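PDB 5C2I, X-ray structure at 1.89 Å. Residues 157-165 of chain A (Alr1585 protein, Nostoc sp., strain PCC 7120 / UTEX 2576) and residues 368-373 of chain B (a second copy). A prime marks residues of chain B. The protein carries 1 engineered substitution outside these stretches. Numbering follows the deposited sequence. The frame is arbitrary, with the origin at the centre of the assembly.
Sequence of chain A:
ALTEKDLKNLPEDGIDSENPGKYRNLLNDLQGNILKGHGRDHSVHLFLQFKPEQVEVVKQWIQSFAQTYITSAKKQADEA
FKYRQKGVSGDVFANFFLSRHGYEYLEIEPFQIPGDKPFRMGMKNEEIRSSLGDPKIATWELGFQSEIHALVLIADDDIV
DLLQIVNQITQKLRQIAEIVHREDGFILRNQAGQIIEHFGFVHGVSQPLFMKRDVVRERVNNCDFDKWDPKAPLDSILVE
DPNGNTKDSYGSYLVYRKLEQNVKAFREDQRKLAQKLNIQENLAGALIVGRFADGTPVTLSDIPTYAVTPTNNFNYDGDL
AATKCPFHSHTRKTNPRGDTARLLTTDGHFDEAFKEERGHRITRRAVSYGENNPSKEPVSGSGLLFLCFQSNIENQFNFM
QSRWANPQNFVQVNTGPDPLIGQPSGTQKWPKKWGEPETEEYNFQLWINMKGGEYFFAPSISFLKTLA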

# COMPACT_ATOMS: atom_id res chain seq x y z
N ASP A 157 -14.50 -8.71 -8.98
CA ASP A 157 -13.42 -7.94 -8.34
C ASP A 157 -12.05 -8.63 -8.37
O ASP A 157 -11.03 -7.94 -8.32
N ASP A 158 -12.03 -9.95 -8.41
CA ASP A 158 -10.78 -10.71 -8.39
C ASP A 158 -10.36 -10.96 -9.87
O ASP A 158 -10.93 -11.80 -10.55
N ILE A 159 -9.40 -10.19 -10.35
CA ILE A 159 -9.04 -10.25 -11.80
C ILE A 159 -8.53 -11.65 -12.21
O ILE A 159 -8.95 -12.18 -13.20
N VAL A 160 -7.67 -12.28 -11.42
CA VAL A 160 -7.10 -13.58 -11.83
C VAL A 160 -8.19 -14.62 -11.95
O VAL A 160 -8.29 -15.32 -12.95
N ASP A 161 -9.09 -14.66 -10.97
CA ASP A 161 -10.23 -15.57 -11.04
C ASP A 161 -11.14 -15.27 -12.23
O ASP A 161 -11.60 -16.20 -12.90
N LEU A 162 -11.40 -13.99 -12.48
CA LEU A 162 -12.21 -13.58 -13.62
C LEU A 162 -11.62 -14.16 -14.92
O LEU A 162 -12.35 -14.71 -15.75
N LEU A 163 -10.30 -14.05 -15.06
CA LEU A 163 -9.63 -14.54 -16.28
C LEU A 163 -9.81 -16.05 -16.42
O LEU A 163 -10.02 -16.54 -17.54
N GLN A 164 -9.67 -16.79 -15.32
CA GLN A 164 -9.81 -18.23 -15.36
C GLN A 164 -11.22 -18.64 -15.78
O GLN A 164 -11.42 -19.57 -16.59
N ILE A 165 -12.21 -17.99 -15.18
CA ILE A 165 -13.59 -18.31 -15.44
C ILE A 165 -13.92 -17.98 -16.90
O ILE A 165 -14.55 -18.77 -17.58
N SER B 368 0.88 -21.52 -12.99
CA SER B 368 -0.37 -22.12 -12.51
C SER B 368 -1.57 -21.61 -13.27
O SER B 368 -1.54 -20.50 -13.84
N TYR B 369 -2.64 -22.39 -13.25
CA TYR B 369 -3.96 -21.93 -13.70
C TYR B 369 -5.05 -22.28 -12.72
O TYR B 369 -4.88 -23.16 -11.84
N GLY B 370 -6.20 -21.64 -12.88
CA GLY B 370 -7.38 -21.97 -12.06
C GLY B 370 -7.43 -21.21 -10.74
O GLY B 370 -7.10 -20.04 -10.70
N GLU B 371 -7.75 -21.90 -9.67
CA GLU B 371 -7.96 -21.28 -8.36
C GLU B 371 -6.71 -20.58 -7.86
O GLU B 371 -5.64 -21.18 -7.85
N ASN B 372 -6.83 -19.30 -7.52
CA ASN B 372 -5.66 -18.53 -7.08
C ASN B 372 -5.51 -18.40 -5.57
O ASN B 372 -4.46 -17.98 -5.08
N ASN B 373 -6.53 -18.81 -4.84
CA ASN B 373 -6.41 -18.93 -3.38
C ASN B 373 -5.87 -20.32 -2.97
O ASN B 373 -6.59 -21.31 -3.05

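A well-defined hydrogen bond between these two stretches starts from a residue without a side chain: the backbone N of Gly370′ donates to OE1 of Gln164 at 2.8 Å, with an N-H...O angle of 172°, so the bond is short and nearly straight. Chain B supplies main chain here and chain A a side-chain amide. Gly370′ sits at phi 87° and psi -136°, where a CB would be jammed against the carbonyl O of Tyr369′; this backbone shape by itself calls for glycine. A CB would point away from the helix and lie 4.9 Å from Gln164 OE1, so the demand for glycine comes from the local turn and not from crowding by the partner.

Chain A presents the first turns of a helix that begins at Ile159, and the side chains that reach chain B are those of Asp158, Val160, Asp161 and Gln164. Gln164 points toward the other copy and folds compactly, with chi1 m (-50°), chi2 m (-51°) and chi3 -64°. This bend brings OE1 to Gly370′ N while NE2 turns back to its own helix, where it makes a weak hydrogen bond of 3.4 Å to Val160 O; NE2 is also bonded elsewhere in the structure. Held at both ends of its amide, the side chain also places OE1 3.6 Å from Tyr369′ CA and 3.7 Å from Tyr369′ CB. Tyr369′ adopts chi1 p (75°) and chi2 -90°; its CA-to-CB bond runs sideways and its ring leads away, so the tyrosine offers this contact its backbone and CB rather than its ring.

Asn372′ covers the other part of the contact. It points toward the helix with chi1 p (71°), and its CB packs 3.8 Å from CG1 of Val160, which is in rotamer t (169°) and also points toward chain B. This is a carbon-to-carbon contact in a meeting made mostly by polar side chains. The outer end of Asn372′ lies beside Asp158 and Asp161, but its amide is probably turned over in the model, so the identity of the atom facing the Asp158 carboxylate remains open.

The CA-to-CB bond of Asp158 points toward chain B, with chi1 t (179°) and chi2 -25°. It is the N-cap of the helix: its OD1 accepts from Asp161 N at 3.1 Å and 178°, satisfying a backbone NH that has no helical carbonyl before it, and the same carboxylate borders the neighbouring copy. The CA-to-CB bond of Asp161, chi1 t (-152°), runs sideways to chain B, although the end of the side chain comes nearer.

Glu371′ points away at CB, then curls through chi1 t, chi2 p and chi3 68° so that OE2 accepts from Asn373′ N at 3.0 Å, bracing the loop from within. Asp157, Ile159, Leu162, Leu163 and Ile165 lie out of reach of chain B. Together the two stretches bury 267 Å², summed over both sides.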

# COMPACT_ATOMS: atom_id res chain seq x y z
CB ASP A 157 -13.79 -7.64 -6.89
CG ASP A 157 -14.96 -6.64 -6.78
OD1 ASP A 157 -15.09 -5.74 -7.59
OD2 ASP A 157 -15.73 -6.80 -5.83
CB ASP A 158 -10.99 -12.04 -7.66
CG ASP A 158 -9.71 -12.93 -7.62
OD1 ASP A 158 -8.82 -12.84 -8.46
OD2 ASP A 158 -9.65 -13.83 -6.76
CB ILE A 159 -8.06 -9.12 -12.19
CG1 ILE A 159 -7.76 -9.11 -13.68
CG2 ILE A 159 -6.74 -9.21 -11.43
CD1 ILE A 159 -8.97 -9.07 -14.58
CB VAL A 160 -6.03 -14.05 -10.86
CG1 VAL A 160 -5.65 -15.50 -11.15
CG2 VAL A 160 -4.81 -13.13 -10.94
CB ASP A 161 -11.09 -15.45 -9.77
CG ASP A 161 -11.82 -16.74 -9.46
OD1 ASP A 161 -11.21 -17.85 -9.50
OD2 ASP A 161 -13.03 -16.66 -9.22
CB LEU A 162 -12.28 -12.07 -13.71
CG LEU A 162 -12.96 -11.49 -14.95
CD1 LEU A 162 -14.40 -11.98 -15.10
CD2 LEU A 162 -12.91 -9.95 -14.97
CB LEU A 163 -8.15 -14.17 -16.29
CG LEU A 163 -7.90 -12.67 -16.26
CD1 LEU A 163 -6.42 -12.39 -16.04
CD2 LEU A 163 -8.38 -11.96 -17.51
CB GLN A 164 -9.47 -18.91 -14.01
CG GLN A 164 -8.14 -18.49 -13.39
CD GLN A 164 -6.95 -18.61 -14.37
OE1 GLN A 164 -6.62 -19.70 -14.82
NE2 GLN A 164 -6.29 -17.49 -14.63
CB ILE A 165 -14.53 -17.54 -14.47
CG1 ILE A 165 -14.38 -18.17 -13.10
CG2 ILE A 165 -15.98 -17.67 -14.94
CD1 ILE A 165 -14.99 -17.35 -11.98
CB SER B 368 -0.51 -21.83 -11.01
OG SER B 368 0.39 -22.67 -10.28
CB TYR B 369 -4.29 -22.51 -15.08
CG TYR B 369 -4.69 -23.98 -15.09
CD1 TYR B 369 -3.73 -24.98 -15.24
CD2 TYR B 369 -6.02 -24.36 -14.99
CE1 TYR B 369 -4.09 -26.33 -15.25
CE2 TYR B 369 -6.40 -25.71 -15.03
CZ TYR B 369 -5.43 -26.69 -15.15
OH TYR B 369 -5.80 -28.00 -15.23
CB GLU B 371 -8.32 -22.38 -7.33
CG GLU B 371 -8.50 -21.85 -5.93
CD GLU B 371 -9.58 -20.82 -5.88
OE1 GLU B 371 -10.75 -21.24 -6.08
OE2 GLU B 371 -9.25 -19.61 -5.72
CB ASN B 372 -5.60 -17.17 -7.78
CG ASN B 372 -6.68 -16.18 -7.31
OD1 ASN B 372 -7.90 -16.37 -7.43
ND2 ASN B 372 -6.20 -15.08 -6.81
CB ASN B 373 -7.77 -18.67 -2.75
CG ASN B 373 -7.73 -18.73 -1.25
OD1 ASN B 373 -6.76 -19.24 -0.66
ND2 ASN B 373 -8.80 -18.27 -0.63